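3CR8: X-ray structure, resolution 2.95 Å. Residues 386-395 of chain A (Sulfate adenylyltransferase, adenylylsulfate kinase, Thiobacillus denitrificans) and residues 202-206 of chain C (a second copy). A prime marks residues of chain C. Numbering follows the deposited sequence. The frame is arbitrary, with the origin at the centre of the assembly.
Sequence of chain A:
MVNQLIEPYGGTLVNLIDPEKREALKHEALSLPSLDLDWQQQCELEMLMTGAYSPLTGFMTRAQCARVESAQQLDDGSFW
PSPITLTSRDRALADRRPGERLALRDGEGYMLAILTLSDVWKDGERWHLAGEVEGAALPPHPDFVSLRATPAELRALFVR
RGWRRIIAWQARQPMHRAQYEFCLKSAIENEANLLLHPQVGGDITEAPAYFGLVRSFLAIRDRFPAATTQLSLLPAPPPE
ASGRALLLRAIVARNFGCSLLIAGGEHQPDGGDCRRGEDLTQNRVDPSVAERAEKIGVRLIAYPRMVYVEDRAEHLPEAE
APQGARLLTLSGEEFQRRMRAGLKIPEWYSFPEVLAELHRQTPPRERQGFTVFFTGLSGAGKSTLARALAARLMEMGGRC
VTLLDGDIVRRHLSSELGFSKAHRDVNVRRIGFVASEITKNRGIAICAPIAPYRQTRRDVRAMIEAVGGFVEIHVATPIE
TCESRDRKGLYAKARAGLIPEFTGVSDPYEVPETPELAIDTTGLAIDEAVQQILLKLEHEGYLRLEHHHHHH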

ATOM      1  N   ALA A 386      -1.197  -1.527 -45.041  1.00 51.30           N
ATOM      2  CA  ALA A 386      -0.112  -1.371 -44.106  1.00 42.34           C
ATOM      3  C   ALA A 386      -0.184   0.008 -43.461  1.00 49.75           C
ATOM      4  O   ALA A 386      -0.159   0.121 -42.242  1.00 60.23           O
ATOM      5  CB  ALA A 386       1.203  -1.621 -44.781  1.00 43.74           C
ATOM      6  N   ARG A 387      -0.317   1.061 -44.255  1.00 43.21           N
ATOM      7  CA  ARG A 387      -0.384   2.413 -43.681  1.00 45.86           C
ATOM      8  C   ARG A 387      -1.553   2.631 -42.739  1.00 44.96           C
ATOM      9  O   ARG A 387      -1.427   3.261 -41.701  1.00 43.75           O
ATOM     10  CB  ARG A 387      -0.456   3.476 -44.769  1.00 49.55           C
ATOM     11  CG  ARG A 387       0.807   4.231 -44.959  1.00 51.51           C
ATOM     12  CD  ARG A 387       0.609   5.298 -45.981  1.00 63.88           C
ATOM     13  NE  ARG A 387       0.127   6.549 -45.404  1.00 61.51           N
ATOM     14  CZ  ARG A 387       0.933   7.518 -44.988  1.00 68.91           C
ATOM     15  NH1 ARG A 387       2.257   7.355 -45.065  1.00 60.32           N
ATOM     16  NH2 ARG A 387       0.413   8.642 -44.501  1.00 45.02           N
ATOM     17  N   ALA A 388      -2.718   2.150 -43.129  1.00 52.42           N
ATOM     18  CA  ALA A 388      -3.873   2.264 -42.250  1.00 54.01           C
ATOM     19  C   ALA A 388      -3.619   1.516 -40.937  1.00 54.28           C
ATOM     20  O   ALA A 388      -3.895   2.042 -39.860  1.00 54.15           O
ATOM     21  CB  ALA A 388      -5.133   1.749 -42.945  1.00 43.98           C
ATOM     22  N   LEU A 389      -3.084   0.298 -41.035  1.00 43.68           N
ATOM     23  CA  LEU A 389      -2.858  -0.542 -39.873  1.00 44.08           C
ATOM     24  C   LEU A 389      -1.889   0.167 -38.911  1.00 48.59           C
ATOM     25  O   LEU A 389      -2.077   0.141 -37.697  1.00 48.16           O
ATOM     26  CB  LEU A 389      -2.346  -1.911 -40.329  1.00 38.00           C
ATOM     27  CG  LEU A 389      -2.404  -3.104 -39.386  1.00 42.37           C
ATOM     28  CD1 LEU A 389      -1.004  -3.611 -39.118  1.00 38.48           C
ATOM     29  CD2 LEU A 389      -3.193  -2.788 -38.085  1.00 43.16           C
ATOM     30  N   ALA A 390      -0.873   0.821 -39.466  1.00 49.25           N
ATOM     31  CA  ALA A 390       0.065   1.621 -38.689  1.00 39.84           C
ATOM     32  C   ALA A 390      -0.660   2.715 -37.900  1.00 42.05           C
ATOM     33  O   ALA A 390      -0.440   2.876 -36.714  1.00 45.07           O
ATOM     34  CB  ALA A 390       1.116   2.245 -39.614  1.00 42.32           C
ATOM     35  N   ALA A 391      -1.508   3.486 -38.568  1.00 45.76           N
ATOM     36  CA  ALA A 391      -2.233   4.568 -37.911  1.00 37.20           C
ATOM     37  C   ALA A 391      -2.992   4.031 -36.688  1.00 50.01           C
ATOM     38  O   ALA A 391      -2.890   4.575 -35.598  1.00 43.30           O
ATOM     39  CB  ALA A 391      -3.195   5.235 -38.885  1.00 33.03           C
ATOM     40  N   ARG A 392      -3.752   2.956 -36.877  1.00 53.71           N
ATOM     41  CA  ARG A 392      -4.515   2.360 -35.796  1.00 45.41           C
ATOM     42  C   ARG A 392      -3.620   1.968 -34.632  1.00 51.25           C
ATOM     43  O   ARG A 392      -3.886   2.360 -33.485  1.00 57.58           O
ATOM     44  CB  ARG A 392      -5.245   1.119 -36.281  1.00 42.92           C
ATOM     45  CG  ARG A 392      -6.350   1.384 -37.251  1.00 59.80           C
ATOM     46  CD  ARG A 392      -7.453   2.189 -36.587  1.00 59.24           C
ATOM     47  NE  ARG A 392      -7.604   1.846 -35.181  1.00 57.18           N
ATOM     48  CZ  ARG A 392      -8.592   1.105 -34.688  1.00 70.07           C
ATOM     49  NH1 ARG A 392      -9.540   0.623 -35.492  1.00 58.57           N
ATOM     50  NH2 ARG A 392      -8.633   0.852 -33.380  1.00 70.27           N
ATOM     51  N   LEU A 393      -2.579   1.182 -34.927  1.00 35.94           N
ATOM     52  CA  LEU A 393      -1.696   0.685 -33.895  1.00 39.14           C
ATOM     53  C   LEU A 393      -1.066   1.842 -33.122  1.00 44.82           C
ATOM     54  O   LEU A 393      -0.703   1.687 -31.956  1.00 49.06           O
ATOM     55  CB  LEU A 393      -0.646  -0.238 -34.479  1.00 32.39           C
ATOM     56  CG  LEU A 393      -1.323  -1.503 -34.964  1.00 40.44           C
ATOM     57  CD1 LEU A 393      -0.331  -2.557 -35.441  1.00 37.05           C
ATOM     58  CD2 LEU A 393      -2.188  -2.050 -33.860  1.00 37.77           C
ATOM     59  N   MET A 394      -0.964   3.007 -33.753  1.00 41.98           N
ATOM     60  CA  MET A 394      -0.321   4.162 -33.125  1.00 37.49           C
ATOM     61  C   MET A 394      -1.184   4.793 -32.069  1.00 38.51           C
ATOM     62  O   MET A 394      -0.708   5.523 -31.246  1.00 45.75           O
ATOM     63  CB  MET A 394       0.049   5.223 -34.164  1.00 42.24           C
ATOM     64  CG  MET A 394       1.299   4.860 -34.984  1.00 59.93           C
ATOM     65  SD  MET A 394       2.087   6.179 -35.970  1.00 49.84           S
ATOM     66  CE  MET A 394       3.388   5.171 -36.716  1.00 45.05           C
ATOM     67  N   GLU A 395      -2.453   4.499 -32.071  1.00 48.79           N
ATOM     68  CA  GLU A 395      -3.335   5.009 -31.054  1.00 54.90           C
ATOM     69  C   GLU A 395      -3.049   4.447 -29.684  1.00 48.63           C
ATOM     70  O   GLU A 395      -3.677   4.826 -28.721  1.00 50.35           O
ATOM     71  CB  GLU A 395      -4.746   4.600 -31.395  1.00 48.79           C
ATOM     72  CG  GLU A 395      -5.323   5.158 -32.632  1.00 39.85           C
ATOM     73  CD  GLU A 395      -6.738   4.770 -32.746  1.00 64.69           C
ATOM     74  OE1 GLU A 395      -7.398   5.142 -33.691  1.00 65.13           O
ATOM     75  OE2 GLU A 395      -7.226   4.082 -31.864  1.00 58.81           O
TER
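Chain C (202-206) GDITE

Chain C meets the helix of chain A as a short irregular segment, neither helix nor strand, and lays a single aliphatic side chain against the helix surface; it dips to the helix at Ile204′ and then leaves, running across the helix rather than along it. Gly202′ stands clear of it. Asp203′, with an extended backbone (phi/psi -128/160), points its CA-to-CB bond sideways, yet its carboxylate comes nearer: OD1 lies 3.7 Å from NH2 of Arg387, near the edge of the guanidinium. This is a long salt bridge, and no hydrogen bond joins the two stretches.

At Ile204′ the backbone turns (-68/-16) and its CA-to-CB bond points toward the helix. Its CA comes within 6.6 Å of the CA of Ala391, the nearest CA pair across the two stretches. CD1 of Ile204′ packs 3.5 Å from CB of Ala390 and 3.8 Å from the backbone O of Arg387, an oxygen already engaged by N of Ala391 one helical turn on. CG2 of Ile204′ is 4.5 Å from CB of Ala391, while CB of Ile204′ lies 4.3 Å from SD of Met394. CG1 of Ile204′ sits over one face of the Arg387 guanidinium, 4.3 Å from NH2.

Thr205′ is exposed, its CA-to-CB bond sideways, its CG2 3.9 Å from NH1 of Arg387; Glu206′ is out of reach. The rule is compact: the isoleucine packs against two alanines, with the longer arginine and methionine side chains beside it.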

ATOM      1  N   GLY C 202      -0.932  16.535 -38.331  1.00 46.17           N
ATOM      2  CA  GLY C 202       0.378  15.964 -38.577  1.00 53.04           C
ATOM      3  C   GLY C 202       0.299  14.857 -39.611  1.00 56.71           C
ATOM      4  O   GLY C 202      -0.712  14.709 -40.288  1.00 63.18           O
ATOM      5  N   ASP C 203       1.377  14.091 -39.743  1.00 60.14           N
ATOM      6  CA  ASP C 203       1.392  12.895 -40.576  1.00 50.60           C
ATOM      7  C   ASP C 203       1.905  11.688 -39.779  1.00 62.83           C
ATOM      8  O   ASP C 203       2.582  11.840 -38.754  1.00 67.51           O
ATOM      9  CB  ASP C 203       2.287  13.109 -41.772  1.00 53.75           C
ATOM     10  CG  ASP C 203       2.008  12.142 -42.855  1.00 67.19           C
ATOM     11  OD1 ASP C 203       0.835  12.074 -43.266  1.00 66.03           O
ATOM     12  OD2 ASP C 203       2.951  11.448 -43.291  1.00 72.34           O
ATOM     13  N   ILE C 204       1.602  10.479 -40.241  1.00 63.90           N
ATOM     14  CA  ILE C 204       2.059   9.308 -39.498  1.00 53.85           C
ATOM     15  C   ILE C 204       3.576   9.107 -39.529  1.00 62.41           C
ATOM     16  O   ILE C 204       4.110   8.372 -38.706  1.00 70.00           O
ATOM     17  CB  ILE C 204       1.141   8.051 -39.672  1.00 50.04           C
ATOM     18  CG1 ILE C 204       1.673   7.087 -40.733  1.00 59.24           C
ATOM     19  CG2 ILE C 204      -0.301   8.454 -39.970  1.00 50.69           C
ATOM     20  CD1 ILE C 204       1.235   5.639 -40.492  1.00 59.41           C
ATOM     21  N   THR C 205       4.277   9.775 -40.460  1.00 85.43           N
ATOM     22  CA  THR C 205       5.751   9.765 -40.427  1.00 66.82           C
ATOM     23  C   THR C 205       6.713  11.004 -40.405  1.00 74.29           C
ATOM     24  O   THR C 205       7.864  10.840 -40.022  1.00100.93           O
ATOM     25  CB  THR C 205       6.149   8.653 -41.466  1.00 62.17           C
ATOM     26  OG1 THR C 205       7.200   9.130 -42.305  1.00 93.24           O
ATOM     27  CG2 THR C 205       4.973   8.222 -42.355  1.00 56.47           C
ATOM     28  N   GLU C 206       6.257  12.207 -40.774  1.00 75.89           N
ATOM     29  CA  GLU C 206       6.977  13.492 -40.681  1.00 85.39           C
ATOM     30  C   GLU C 206       6.506  14.191 -39.371  1.00 85.42           C
ATOM     31  O   GLU C 206       7.293  14.833 -38.665  1.00 75.64           O
ATOM     32  CB  GLU C 206       6.775  14.245 -41.998  1.00 76.62           C
ATOM     33  CG  GLU C 206       6.398  13.313 -43.155  1.00 78.31           C
ATOM     34  CD  GLU C 206       6.492  13.982 -44.519  1.00 95.90           C
ATOM     35  OE1 GLU C 206       5.428  14.307 -45.114  1.00 70.24           O
ATOM     36  OE2 GLU C 206       7.636  14.175 -44.998  1.00 88.06           O
TER